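Local coordinates for peptidase M14, carboxypeptidase A (Thermoplasmatales archaeon SCGC AB-540-F20, PDB 4XED), which is probably a zinc carboxypeptidase of the M14 family, represented by its calcium-binding PKD domain, a beta-sandwich module that may serve in protein binding, at residues G14-N19 and G91-T96; Y26-T31 and V62-T67; I38-E43 and A78-I83. All coordinates share one frame; numbering follows the deposited sequence. Where two conformers were deposited one is given.

Contact 1. Residues G14-N19 and G91-T96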
ATOM      1  N   GLY A  14      -0.341   7.372  -6.906  1.00  5.99           N
ATOM      2  CA  GLY A  14       0.665   7.151  -7.927  1.00  6.58           C
ATOM      3  C   GLY A  14      -0.064   7.031  -9.249  1.00  7.39           C
ATOM      4  O   GLY A  14      -1.274   7.261  -9.329  1.00  8.52           O
ATOM      5  N   PRO A  15       0.689   6.716 -10.320  1.00  7.92           N
ATOM      6  CA  PRO A  15       0.093   6.669 -11.660  1.00  8.41           C
ATOM      7  C   PRO A  15      -0.976   5.587 -11.782  1.00  8.15           C
ATOM      8  O   PRO A  15      -0.772   4.443 -11.369  1.00  9.38           O
ATOM      9  CB  PRO A  15       1.273   6.348 -12.553  1.00 10.68           C
ATOM     10  CG  PRO A  15       2.435   6.615 -11.797  1.00 11.36           C
ATOM     11  CD  PRO A  15       2.134   6.514 -10.345  1.00  8.24           C
ATOM     12  N   THR A  16      -2.098   5.938 -12.399  1.00  7.47           N
ATOM     13  CA  THR A  16      -3.220   5.006 -12.551  1.00  7.33           C
ATOM     14  C   THR A  16      -3.319   4.440 -13.957  1.00  8.55           C
ATOM     15  O   THR A  16      -4.205   3.629 -14.236  1.00  8.72           O
ATOM     16  CB  THR A  16      -4.566   5.640 -12.145  1.00  8.18           C
ATOM     17  OG1 THR A  16      -4.811   6.728 -13.011  1.00 10.48           O
ATOM     18  CG2 THR A  16      -4.557   6.118 -10.708  1.00  9.09           C
ATOM     19  N   ASN A  17      -2.449   4.906 -14.845  0.54  9.14           N
ATOM     20  CA  ASN A  17      -2.339   4.358 -16.190  0.54 11.03           C
ATOM     21  C   ASN A  17      -0.882   4.464 -16.569  0.54 10.97           C
ATOM     22  O   ASN A  17      -0.203   5.425 -16.211  0.54 13.07           O
ATOM     23  CB  ASN A  17      -3.218   5.132 -17.177  0.54 12.25           C
ATOM     24  CG  ASN A  17      -3.651   4.288 -18.363  0.54 14.20           C
ATOM     25  OD1 ASN A  17      -2.831   3.615 -19.003  0.54 17.16           O
ATOM     26  ND2 ASN A  17      -4.950   4.303 -18.654  0.54 18.81           N
ATOM     27  N   GLY A  18      -0.389   3.463 -17.266  1.00 11.70           N
ATOM     28  CA  GLY A  18       0.985   3.470 -17.701  1.00 13.16           C
ATOM     29  C   GLY A  18       1.219   2.475 -18.798  1.00 13.53           C
ATOM     30  O   GLY A  18       0.279   1.947 -19.412  1.00 15.31           O
ATOM     31  N   ASN A  19       2.490   2.209 -19.058  0.55 13.99           N
ATOM     32  CA  ASN A  19       2.858   1.239 -20.068  0.55 13.42           C
ATOM     33  C   ASN A  19       3.419  -0.004 -19.437  0.55 13.29           C
ATOM     34  O   ASN A  19       4.202   0.046 -18.468  0.55 13.51           O
ATOM     35  CB  ASN A  19       3.861   1.839 -21.032  0.55 14.31           C
ATOM     36  CG  ASN A  19       3.373   3.129 -21.610  0.55 15.35           C
ATOM     37  OD1 ASN A  19       2.206   3.253 -21.978  0.55 18.34           O
ATOM     38  ND2 ASN A  19       4.229   4.128 -21.600  0.55 20.13           N
ATOM     39  N   GLY A  91      -6.920   0.479   1.896  1.00  5.20           N
ATOM     40  CA  GLY A  91      -6.993   1.555   0.924  1.00  5.05           C
ATOM     41  C   GLY A  91      -6.702   0.953  -0.435  1.00  4.90           C
ATOM     42  O   GLY A  91      -5.994  -0.061  -0.520  1.00  7.35           O
ATOM     43  N   THR A  92      -7.271   1.512  -1.499  1.00  5.02           N
ATOM     44  CA  THR A  92      -7.139   0.927  -2.830  1.00  5.66           C
ATOM     45  C   THR A  92      -6.954   1.973  -3.922  1.00  5.50           C
ATOM     46  O   THR A  92      -7.482   3.104  -3.832  1.00  6.48           O
ATOM     47  CB  THR A  92      -8.355   0.023  -3.203  1.00  7.99           C
ATOM     48  OG1 THR A  92      -9.466   0.808  -3.638  1.00 12.00           O
ATOM     49  CG2 THR A  92      -8.799  -0.872  -2.045  1.00  7.29           C
ATOM     50  N   LEU A  93      -6.199   1.581  -4.949  1.00  5.25           N
ATOM     51  CA  LEU A  93      -5.988   2.383  -6.153  1.00  5.85           C
ATOM     52  C   LEU A  93      -5.959   1.452  -7.340  1.00  4.68           C
ATOM     53  O   LEU A  93      -5.180   0.501  -7.372  1.00  6.66           O
ATOM     54  CB  LEU A  93      -4.649   3.106  -6.061  1.00  6.36           C
ATOM     55  CG  LEU A  93      -4.334   4.105  -7.169  1.00  7.07           C
ATOM     56  CD1 LEU A  93      -5.264   5.322  -7.158  1.00  8.12           C
ATOM     57  CD2 LEU A  93      -2.881   4.560  -7.107  1.00  9.93           C
ATOM     58  N   GLU A  94      -6.773   1.760  -8.349  1.00  5.44           N
ATOM     59  CA  GLU A  94      -6.837   0.952  -9.572  1.00  7.44           C
ATOM     60  C   GLU A  94      -5.838   1.472 -10.610  1.00  7.22           C
ATOM     61  O   GLU A  94      -5.882   2.648 -10.996  1.00  8.67           O
ATOM     62  CB  GLU A  94      -8.259   0.988 -10.103  1.00 10.87           C
ATOM     63  CG  GLU A  94      -8.493   0.255 -11.370  1.00 17.34           C
ATOM     64  CD  GLU A  94      -9.726   0.776 -12.104  1.00 23.67           C
ATOM     65  OE1 GLU A  94      -9.629   1.823 -12.815  1.00 24.26           O
ATOM     66  OE2 GLU A  94     -10.784   0.135 -11.950  1.00 24.27           O
ATOM     67  N   VAL A  95      -4.966   0.584 -11.072  1.00  6.86           N
ATOM     68  CA  VAL A  95      -3.918   0.943 -12.026  1.00  7.03           C
ATOM     69  C   VAL A  95      -4.126   0.150 -13.316  1.00  8.65           C
ATOM     70  O   VAL A  95      -4.177  -1.087 -13.308  1.00  9.29           O
ATOM     71  CB  VAL A  95      -2.561   0.576 -11.435  1.00  7.79           C
ATOM     72  CG1 VAL A  95      -1.452   0.879 -12.398  1.00 11.82           C
ATOM     73  CG2 VAL A  95      -2.336   1.366 -10.126  1.00  9.14           C
ATOM     74  N   THR A  96      -4.250   0.864 -14.429  1.00  8.20           N
ATOM     75  CA  THR A  96      -4.497   0.255 -15.738  1.00  8.23           C
ATOM     76  C   THR A  96      -3.206   0.206 -16.564  1.00  9.26           C
ATOM     77  O   THR A  96      -2.498   1.186 -16.696  1.00 11.39           O
ATOM     78  CB  THR A  96      -5.587   1.033 -16.499  1.00 10.72           C
ATOM     79  OG1 THR A  96      -6.783   1.037 -15.709  1.00 13.95           O
ATOM     80  CG2 THR A  96      -5.873   0.403 -17.823  1.00 12.74           C
TER
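Leu-93 and Thr-16 begin the contact, and the two methyl branches of the leucine divide the work. CG stands anti to the backbone N (chi1 -174°), and its CD1 meets Thr-16 CG2 at 3.7 Å, the two side chains crossing at about a right angle. The other methyl, CD2, lies against the backbone of Gly-14, 3.8 Å from its N, and also packs on the ring of Tyr-26. Glu-94 takes part chiefly through its carbonyl group: its O is 3.5 Å from Thr-16 CB and not much farther from CG2 of the same residue, so the threonine is met by a methyl and by a backbone oxygen.

This path resembles the edge strand of immunoglobulin-like sandwiches that leaves one sheet to run beside the last strand of the other. The evidence here is that 14-19 follows strand 11-13 of the three-stranded sheet, yet its touching part runs only 11° from the direction of 93-96, which belongs to an outermost strand of the four-stranded sheet.

Val-95 sets both methyls near one acceptor, with CG2 3.7 Å from Pro-15 O; that oxygen also accepts a hydrogen bond from the hydroxyl of Tyr-26. The CA of Val-95 makes a CA-H...O contact with Thr-16 O. Thr-96 then forms a single beta bridge with Asn-17, their CA atoms 4.7 Å apart, and supplies both hydrogen bonds of the contact. Its N donates to Thr-16 O over 2.8 Å and almost straight (174°), approaching from well above the carbonyl plane. Its O accepts from Gly-18 N at 3.2 Å, with the donor lying nearly along the C=O axis, while the CA of Asn-17 comes equally close to that oxygen, at 3.2 Å.

Contact 2. Residues Y26-T31 and V62-T67; sequences YTFVTT and VIFSHT
Tyr-26 and Phe-64 form a hydrogen-bonded antiparallel pair: N of Tyr-26 donates to O of Phe-64 over 2.9 Å, and N of Phe-64 returns the bond to O of Tyr-26. Phe-28 and Val-62 repeat the pattern, the bond from Phe-28 N to Val-62 O measuring 2.8 Å. Between them Thr-27 and Ile-63 are a non-hydrogen-bonded pair with CA atoms 4.4 Å apart. Their side chains lie side by side on the opposite face of the sheet from the aromatic ones, Thr-27 OG1 3.6 Å from Ile-63 CG1.

On the aromatic face, Phe-28 CG is anti to the carbonyl carbon (chi1 -62°), and Val-62 O lies in the ring plane at the edge, 3.6 Å from CD1. The same CD1 meets Phe-64 CD2 at 3.9 Å; the ring planes are inclined at 46°, an oblique packing. Val-62 CG2 rests on Phe-28 CB, also at 3.9 Å.

Farther out, Phe-64 packs on Ile-53 and Tyr-56 of strand 49-56, and backbone bonds from Thr-27 to Thr-13 and from Val-29 to Asn-11 attach strand 11-13. One face of a three-stranded antiparallel sheet thus turns its aromatic rings into the core of the PKD beta sandwich.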
ATOM      1  N   TYR A  26       4.708   4.381  -6.109  1.00  6.89           N
ATOM      2  CA  TYR A  26       3.491   4.528  -5.305  1.00  6.22           C
ATOM      3  C   TYR A  26       3.849   4.993  -3.894  1.00  4.98           C
ATOM      4  O   TYR A  26       4.757   4.463  -3.268  1.00  6.39           O
ATOM      5  CB  TYR A  26       2.674   3.197  -5.335  1.00  6.13           C
ATOM      6  CG  TYR A  26       2.222   2.971  -6.754  1.00  5.93           C
ATOM      7  CD1 TYR A  26       1.039   3.507  -7.224  1.00  5.95           C
ATOM      8  CD2 TYR A  26       3.041   2.325  -7.663  1.00  7.05           C
ATOM      9  CE1 TYR A  26       0.697   3.441  -8.557  1.00  6.41           C
ATOM     10  CE2 TYR A  26       2.689   2.213  -9.021  1.00  7.00           C
ATOM     11  CZ  TYR A  26       1.539   2.789  -9.453  1.00  6.42           C
ATOM     12  OH  TYR A  26       1.221   2.687 -10.804  1.00  7.87           O
ATOM     13  N   THR A  27       3.086   5.973  -3.438  1.00  6.09           N
ATOM     14  CA  THR A  27       3.267   6.572  -2.130  1.00  6.55           C
ATOM     15  C   THR A  27       2.186   6.039  -1.196  1.00  6.75           C
ATOM     16  O   THR A  27       0.992   6.105  -1.524  1.00  6.44           O
ATOM     17  CB  THR A  27       3.171   8.095  -2.227  1.00  7.44           C
ATOM     18  OG1 THR A  27       4.185   8.572  -3.108  1.00  8.76           O
ATOM     19  CG2 THR A  27       3.315   8.723  -0.859  1.00  9.22           C
ATOM     20  N   PHE A  28       2.609   5.507  -0.040  1.00  5.58           N
ATOM     21  CA  PHE A  28       1.708   4.892   0.935  1.00  6.16           C
ATOM     22  C   PHE A  28       1.842   5.649   2.239  1.00  6.52           C
ATOM     23  O   PHE A  28       2.974   5.921   2.693  1.00  6.75           O
ATOM     24  CB  PHE A  28       2.077   3.425   1.186  1.00  7.13           C
ATOM     25  CG  PHE A  28       1.973   2.550  -0.040  1.00  6.48           C
ATOM     26  CD1 PHE A  28       3.007   2.471  -0.957  1.00  5.70           C
ATOM     27  CD2 PHE A  28       0.852   1.776  -0.281  1.00  6.15           C
ATOM     28  CE1 PHE A  28       2.924   1.685  -2.091  1.00  5.51           C
ATOM     29  CE2 PHE A  28       0.763   0.991  -1.420  1.00  7.26           C
ATOM     30  CZ  PHE A  28       1.821   0.951  -2.310  1.00  6.47           C
ATOM     31  N   VAL A  29       0.721   5.937   2.885  1.00  6.23           N
ATOM     32  CA  VAL A  29       0.817   6.495   4.233  1.00  6.51           C
ATOM     33  C   VAL A  29      -0.457   6.313   5.026  1.00  6.40           C
ATOM     34  O   VAL A  29      -1.564   6.370   4.485  1.00  7.36           O
ATOM     35  CB  VAL A  29       1.176   8.009   4.209  1.00  6.89           C
ATOM     36  CG1 VAL A  29       0.101   8.812   3.505  1.00  9.03           C
ATOM     37  CG2 VAL A  29       1.453   8.570   5.620  1.00  8.61           C
ATOM     38  N   THR A  30      -0.291   6.060   6.318  1.00  7.07           N
ATOM     39  CA  THR A  30      -1.387   6.151   7.238  1.00  6.51           C
ATOM     40  C   THR A  30      -0.862   6.639   8.581  1.00  5.64           C
ATOM     41  O   THR A  30       0.347   6.806   8.755  1.00  7.62           O
ATOM     42  CB  THR A  30      -2.127   4.813   7.368  1.00  7.46           C
ATOM     43  OG1 THR A  30      -3.410   5.088   7.927  1.00  8.17           O
ATOM     44  CG2 THR A  30      -1.385   3.812   8.253  1.00  9.46           C
ATOM     45  N   THR A  31      -1.788   6.874   9.497  1.00  6.30           N
ATOM     46  CA  THR A  31      -1.468   7.159  10.887  1.00  5.69           C
ATOM     47  C   THR A  31      -2.179   6.158  11.786  1.00  7.37           C
ATOM     48  O   THR A  31      -3.208   5.592  11.446  1.00  7.33           O
ATOM     49  CB  THR A  31      -1.901   8.591  11.298  1.00  7.02           C
ATOM     50  OG1 THR A  31      -3.316   8.731  11.209  1.00  8.68           O
ATOM     51  CG2 THR A  31      -1.294   9.636  10.405  1.00  8.51           C
ATOM     52  N   VAL A  62       5.857   6.300   2.782  1.00  6.44           N
ATOM     53  CA  VAL A  62       6.793   5.307   2.286  1.00  7.07           C
ATOM     54  C   VAL A  62       6.480   5.081   0.819  1.00  7.00           C
ATOM     55  O   VAL A  62       5.316   4.916   0.438  1.00  8.51           O
ATOM     56  CB  VAL A  62       6.756   4.016   3.134  1.00  8.95           C
ATOM     57  CG1 VAL A  62       7.165   4.303   4.529  1.00 12.39           C
ATOM     58  CG2 VAL A  62       5.430   3.424   3.178  1.00 10.69           C
ATOM     59  N   ILE A  63       7.520   5.083  -0.016  1.00  8.09           N
ATOM     60  CA  ILE A  63       7.365   5.020  -1.458  1.00 10.24           C
ATOM     61  C   ILE A  63       7.956   3.723  -1.955  1.00 11.27           C
ATOM     62  O   ILE A  63       9.134   3.444  -1.705  1.00 15.74           O
ATOM     63  CB  ILE A  63       7.972   6.277  -2.158  1.00 12.77           C
ATOM     64  CG1 ILE A  63       7.243   7.530  -1.589  1.00 14.74           C
ATOM     65  CG2 ILE A  63       7.882   6.134  -3.646  1.00 17.40           C
ATOM     66  CD1 ILE A  63       7.723   8.895  -1.895  1.00 18.06           C
ATOM     67  N   PHE A  64       7.151   2.914  -2.640  1.00 10.52           N
ATOM     68  CA  PHE A  64       7.592   1.668  -3.256  1.00 12.63           C
ATOM     69  C   PHE A  64       7.232   1.644  -4.715  1.00 12.11           C
ATOM     70  O   PHE A  64       6.158   2.105  -5.089  1.00 10.89           O
ATOM     71  CB  PHE A  64       6.944   0.481  -2.572  1.00 13.27           C
ATOM     72  CG  PHE A  64       7.257   0.385  -1.125  1.00 18.56           C
ATOM     73  CD1 PHE A  64       8.565   0.240  -0.675  1.00 23.77           C
ATOM     74  CD2 PHE A  64       6.236   0.446  -0.213  1.00 15.92           C
ATOM     75  CE1 PHE A  64       8.836   0.161   0.681  1.00 26.89           C
ATOM     76  CE2 PHE A  64       6.489   0.364   1.124  1.00 21.89           C
ATOM     77  CZ  PHE A  64       7.795   0.229   1.582  1.00 25.81           C
ATOM     78  N   SER A  65       8.131   1.099  -5.531  1.00 12.35           N
ATOM     79  CA  SER A  65       7.897   1.004  -6.951  1.00 11.54           C
ATOM     80  C   SER A  65       7.459  -0.402  -7.358  1.00 10.05           C
ATOM     81  O   SER A  65       7.698  -1.369  -6.641  1.00 11.01           O
ATOM     82  CB  SER A  65       9.141   1.429  -7.721  1.00 13.51           C
ATOM     83  OG  SER A  65      10.264   0.623  -7.421  1.00 17.30           O
ATOM     84  N   HIS A  66       6.813  -0.501  -8.506  1.00  9.71           N
ATOM     85  CA  HIS A  66       6.369  -1.780  -9.033  1.00  8.73           C
ATOM     86  C   HIS A  66       6.320  -1.663 -10.543  1.00  8.09           C
ATOM     87  O   HIS A  66       6.187  -0.564 -11.085  1.00  9.27           O
ATOM     88  CB  HIS A  66       5.015  -2.196  -8.447  1.00  8.46           C
ATOM     89  CG  HIS A  66       4.665  -3.632  -8.696  1.00  9.00           C
ATOM     90  ND1 HIS A  66       5.350  -4.674  -8.102  1.00 11.76           N
ATOM     91  CD2 HIS A  66       3.713  -4.204  -9.476  1.00 10.13           C
ATOM     92  CE1 HIS A  66       4.836  -5.824  -8.514  1.00 11.40           C
ATOM     93  NE2 HIS A  66       3.823  -5.565  -9.326  1.00 11.04           N
ATOM     94  N   THR A  67       6.436  -2.819 -11.184  1.00  9.38           N
ATOM     95  CA  THR A  67       6.318  -2.951 -12.635  1.00 10.14           C
ATOM     96  C   THR A  67       5.329  -4.084 -12.912  1.00  9.66           C
ATOM     97  O   THR A  67       5.413  -5.138 -12.270  1.00 11.59           O
ATOM     98  CB  THR A  67       7.698  -3.300 -13.277  1.00 12.46           C
ATOM     99  OG1 THR A  67       8.671  -2.344 -12.849  1.00 13.45           O
ATOM    100  CG2 THR A  67       7.629  -3.269 -14.746  1.00 13.02           C
TER

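Contact 3. Residues I38-E43 and A78-I83; sequences ITYYIE and AKAKDI. With CA (calcium ion), chain B; EDO (1,2-ethanediol), chain C.
The two inner strands of the four-stranded sheet of the PKD sandwich meet here, Tyr-41 opposite Lys-79 and Thr-39 opposite Lys-81, with a calcium site at one end. Each of these two residue pairs is a hydrogen-bonded antiparallel pair; N of Tyr-41 donates to O of Lys-79 over 2.9 Å, nearly straight at 170°, and the other three bonds are about as long.

Tyr-41 and Lys-79 lie side by side and point the same way. CG of the tyrosine is anti to its backbone N (chi1 -172°), and Lys-79 CE lies 3.9 Å from Tyr-41 CB and close to the ring atoms CG and CD1. Lys-79 NZ is 5.2 Å from the centroid of the Tyr-41 ring, at most a weak cation-pi attraction. Lys-79 NZ donates to O1 of a 1,2-ethanediol at 2.8 Å and forms a salt bridge with Glu-87. The diol, probably from the crystallisation liquor, lies over one face of the Tyr-41 ring toward its hydroxyl end. An alanine at Tyr-41 would probably open a gap beside Lys-79 CE, which would lose the ring atoms it packs on and keep the alanine CB, and would leave the diol without its aromatic face.

Thr-39 OG1 sits 3.4 Å from Lys-81 CG, and a water joins it to Lys-81 O. On the other face, Ala-80 CB packs against Tyr-40 CD1, and Ala-78 CB against Ile-42 CG1, each at 4.1 Å. Asp-82 OD2 binds the calcium ion at 2.4 Å together with Asn-4, Asp-5, Asp-32, Asn-34 and Asp-36, while its OD1 accepts from Tyr-86 N.

Strand 49-56 flanks 38-43 and strand 91-97 flanks 78-82; across the core, Ala-78 and Ile-42 meet Phe-28, and Thr-30 N donates to the Tyr-40 hydroxyl.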
ATOM      1  N   ILE A  38       3.757   1.209  12.742  0.52  8.35           N
ATOM      2  CA  ILE A  38       2.934   0.266  11.973  0.52  6.62           C
ATOM      3  C   ILE A  38       3.712  -0.432  10.857  0.52  6.67           C
ATOM      4  O   ILE A  38       4.744   0.061  10.388  0.52  7.31           O
ATOM      5  CB  ILE A  38       1.624   0.907  11.352  0.52  7.97           C
ATOM      6  CG1 ILE A  38       1.896   1.788  10.111  0.52  7.84           C
ATOM      7  CG2 ILE A  38       0.846   1.672  12.413  0.52  7.80           C
ATOM      8  CD1 ILE A  38       2.576   3.094  10.377  0.52  8.28           C
ATOM      9  N   THR A  39       3.191  -1.578  10.424  1.00  6.25           N
ATOM     10  CA  THR A  39       3.683  -2.291   9.259  1.00  6.97           C
ATOM     11  C   THR A  39       2.571  -2.284   8.209  1.00  6.97           C
ATOM     12  O   THR A  39       1.395  -2.174   8.551  1.00  7.35           O
ATOM     13  CB  THR A  39       4.121  -3.740   9.555  1.00  8.36           C
ATOM     14  OG1 THR A  39       3.067  -4.455  10.210  1.00  9.88           O
ATOM     15  CG2 THR A  39       5.383  -3.747  10.417  1.00 10.45           C
ATOM     16  N   TYR A  40       2.949  -2.386   6.940  1.00  6.37           N
ATOM     17  CA  TYR A  40       2.013  -2.371   5.833  1.00  6.70           C
ATOM     18  C   TYR A  40       1.971  -3.717   5.112  1.00  6.02           C
ATOM     19  O   TYR A  40       2.994  -4.371   4.950  1.00  7.38           O
ATOM     20  CB  TYR A  40       2.407  -1.300   4.807  1.00  6.59           C
ATOM     21  CG  TYR A  40       2.310   0.126   5.295  1.00  7.06           C
ATOM     22  CD1 TYR A  40       1.116   0.844   5.193  1.00  7.29           C
ATOM     23  CD2 TYR A  40       3.406   0.760   5.857  1.00  7.60           C
ATOM     24  CE1 TYR A  40       1.022   2.162   5.629  1.00  7.07           C
ATOM     25  CE2 TYR A  40       3.324   2.078   6.313  1.00  6.88           C
ATOM     26  CZ  TYR A  40       2.127   2.775   6.183  1.00  6.93           C
ATOM     27  OH  TYR A  40       1.954   4.073   6.616  1.00  8.55           O
ATOM     28  N   TYR A  41       0.777  -4.087   4.666  1.00  5.83           N
ATOM     29  CA  TYR A  41       0.562  -5.253   3.804  1.00  5.56           C
ATOM     30  C   TYR A  41       0.028  -4.678   2.505  1.00  5.39           C
ATOM     31  O   TYR A  41      -1.029  -4.059   2.486  1.00  5.83           O
ATOM     32  CB  TYR A  41      -0.407  -6.261   4.430  1.00  6.70           C
ATOM     33  CG  TYR A  41      -0.513  -7.543   3.672  1.00  5.90           C
ATOM     34  CD1 TYR A  41      -1.173  -7.604   2.450  1.00  8.22           C
ATOM     35  CD2 TYR A  41       0.024  -8.726   4.185  1.00  9.49           C
ATOM     36  CE1 TYR A  41      -1.284  -8.763   1.763  1.00 10.19           C
ATOM     37  CE2 TYR A  41      -0.088  -9.927   3.480  1.00 12.90           C
ATOM     38  CZ  TYR A  41      -0.746  -9.927   2.257  1.00 10.86           C
ATOM     39  OH  TYR A  41      -0.911 -11.082   1.518  1.00 13.22           O
ATOM     40  N   ILE A  42       0.804  -4.822   1.432  1.00  5.84           N
ATOM     41  CA  ILE A  42       0.476  -4.281   0.118  1.00  4.76           C
ATOM     42  C   ILE A  42       0.233  -5.440  -0.853  1.00  5.46           C
ATOM     43  O   ILE A  42       1.047  -6.368  -0.947  1.00  6.45           O
ATOM     44  CB  ILE A  42       1.616  -3.399  -0.396  1.00  5.53           C
ATOM     45  CG1 ILE A  42       1.838  -2.212   0.563  1.00  9.24           C
ATOM     46  CG2 ILE A  42       1.385  -2.957  -1.841  1.00  7.34           C
ATOM     47  CD1 ILE A  42       3.124  -1.480   0.305  1.00 11.13           C
ATOM     48  N   GLU A  43      -0.862  -5.343  -1.607  1.00  5.81           N
ATOM     49  CA  GLU A  43      -1.146  -6.194  -2.768  1.00  5.57           C
ATOM     50  C   GLU A  43      -0.963  -5.351  -4.016  1.00  5.92           C
ATOM     51  O   GLU A  43      -1.541  -4.271  -4.128  1.00  6.42           O
ATOM     52  CB  GLU A  43      -2.587  -6.689  -2.743  1.00  6.43           C
ATOM     53  CG  GLU A  43      -2.920  -7.605  -1.616  1.00  7.26           C
ATOM     54  CD  GLU A  43      -4.389  -7.969  -1.579  1.00  8.71           C
ATOM     55  OE1 GLU A  43      -5.214  -7.308  -2.262  1.00 10.02           O
ATOM     56  OE2 GLU A  43      -4.726  -8.935  -0.870  1.00  9.57           O
ATOM     57  N   ALA A  78      -3.621  -1.559   0.177  1.00  5.55           N
ATOM     58  CA  ALA A  78      -2.740  -1.514   1.325  1.00  4.96           C
ATOM     59  C   ALA A  78      -3.537  -1.448   2.604  1.00  4.81           C
ATOM     60  O   ALA A  78      -4.490  -0.694   2.722  1.00  5.45           O
ATOM     61  CB  ALA A  78      -1.794  -0.335   1.237  1.00  6.90           C
ATOM     62  N   LYS A  79      -3.121  -2.252   3.578  1.00  4.83           N
ATOM     63  CA  LYS A  79      -3.634  -2.178   4.960  1.00  4.72           C
ATOM     64  C   LYS A  79      -2.439  -2.056   5.907  1.00  5.16           C
ATOM     65  O   LYS A  79      -1.291  -2.265   5.487  1.00  6.03           O
ATOM     66  CB  LYS A  79      -4.534  -3.365   5.303  1.00  7.03           C
ATOM     67  CG  LYS A  79      -3.830  -4.696   5.293  1.00  6.35           C
ATOM     68  CD  LYS A  79      -4.752  -5.852   5.694  1.00  8.35           C
ATOM     69  CE  LYS A  79      -4.070  -7.208   5.400  1.00  9.66           C
ATOM     70  NZ  LYS A  79      -4.872  -8.352   5.980  1.00 12.10           N
ATOM     71  N   ALA A  80      -2.706  -1.683   7.154  1.00  5.21           N
ATOM     72  CA  ALA A  80      -1.626  -1.485   8.099  1.00  6.31           C
ATOM     73  C   ALA A  80      -2.034  -2.141   9.420  1.00  6.10           C
ATOM     74  O   ALA A  80      -3.219  -2.265   9.754  1.00  7.86           O
ATOM     75  CB  ALA A  80      -1.371  -0.015   8.319  1.00  6.73           C
ATOM     76  N   LYS A  81      -1.049  -2.531  10.227  1.00  6.92           N
ATOM     77  CA  LYS A  81      -1.332  -3.009  11.568  1.00  7.31           C
ATOM     78  C   LYS A  81      -0.314  -2.412  12.505  1.00  6.57           C
ATOM     79  O   LYS A  81       0.831  -2.159  12.152  1.00  7.44           O
ATOM     80  CB  LYS A  81      -1.326  -4.525  11.654  1.00  9.56           C
ATOM     81  CG  LYS A  81       0.035  -5.157  11.622  1.00 10.46           C
ATOM     82  CD  LYS A  81      -0.078  -6.688  11.641  1.00 12.09           C
ATOM     83  CE  LYS A  81       1.273  -7.306  11.475  1.00 14.50           C
ATOM     84  NZ  LYS A  81       1.217  -8.792  11.567  1.00 21.70           N
ATOM     85  N   ASP A  82      -0.750  -2.140  13.715  1.00  7.13           N
ATOM     86  CA  ASP A  82       0.167  -1.605  14.685  1.00  7.27           C
ATOM     87  C   ASP A  82       0.976  -2.704  15.388  1.00  7.71           C
ATOM     88  O   ASP A  82       0.906  -3.850  15.024  1.00  8.35           O
ATOM     89  CB  ASP A  82      -0.582  -0.695  15.669  1.00  7.34           C
ATOM     90  CG  ASP A  82      -1.650  -1.395  16.500  1.00  8.70           C
ATOM     91  OD1 ASP A  82      -1.673  -2.631  16.609  1.00  8.33           O
ATOM     92  OD2 ASP A  82      -2.459  -0.657  17.106  1.00  9.65           O
ATOM     93  N   ILE A  83       1.757  -2.327  16.406  1.00  9.88           N
ATOM     94  CA  ILE A  83       2.656  -3.242  17.079  1.00 11.40           C
ATOM     95  C   ILE A  83       1.883  -4.314  17.825  1.00 11.11           C
ATOM     96  O   ILE A  83       2.378  -5.430  17.979  1.00 12.93           O
ATOM     97  CB  ILE A  83       3.604  -2.477  18.041  1.00 14.65           C
ATOM     98  CG1 ILE A  83       4.403  -1.441  17.249  1.00 16.01           C
ATOM     99  CG2 ILE A  83       4.524  -3.419  18.796  1.00 18.18           C
ATOM    100  CD1 ILE A  83       5.076  -1.984  15.958  1.00 16.95           C
TER
HETATM  101 CA    CA B 101      -2.877   1.581  17.757  1.00  8.38          CA
HETATM  102  C1  EDO C 102      -3.419 -11.298   4.386  1.00 32.83           C
HETATM  103  O1  EDO C 102      -3.315 -10.632   5.635  1.00 29.92           O
HETATM  104  C2  EDO C 102      -4.318 -10.467   3.486  1.00 33.00           C
HETATM  105  O2  EDO C 102      -4.891 -11.315   2.480  1.00 33.46           O
HETATM  106  O   HOH W   1       3.190  -4.185  13.026  1.00 14.68           O

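From the N terminus, the chain passes first through 14-19, which is not matched until 91-96, so contact 1 closes a loop that encloses nearly the whole domain. Contacts 2 and 3 both nest inside it, and they cross each other: 26-31, 38-43, 62-67 and 78-83 follow in alternation, with each sheet claiming one pair. Contact 2 pairs two strands of the three-stranded sheet and contact 3 the middle two of the four-stranded one, their centres about 11 Å apart across the core. Contact 1 ties the loop after strand 11-13 to the edge strand 91-97 of the other sheet, about 19 Å from contact 3 between centres, on the opposite side of the chain's centre; Gly-91 N still reaches Ala-78 O through the shared sheet.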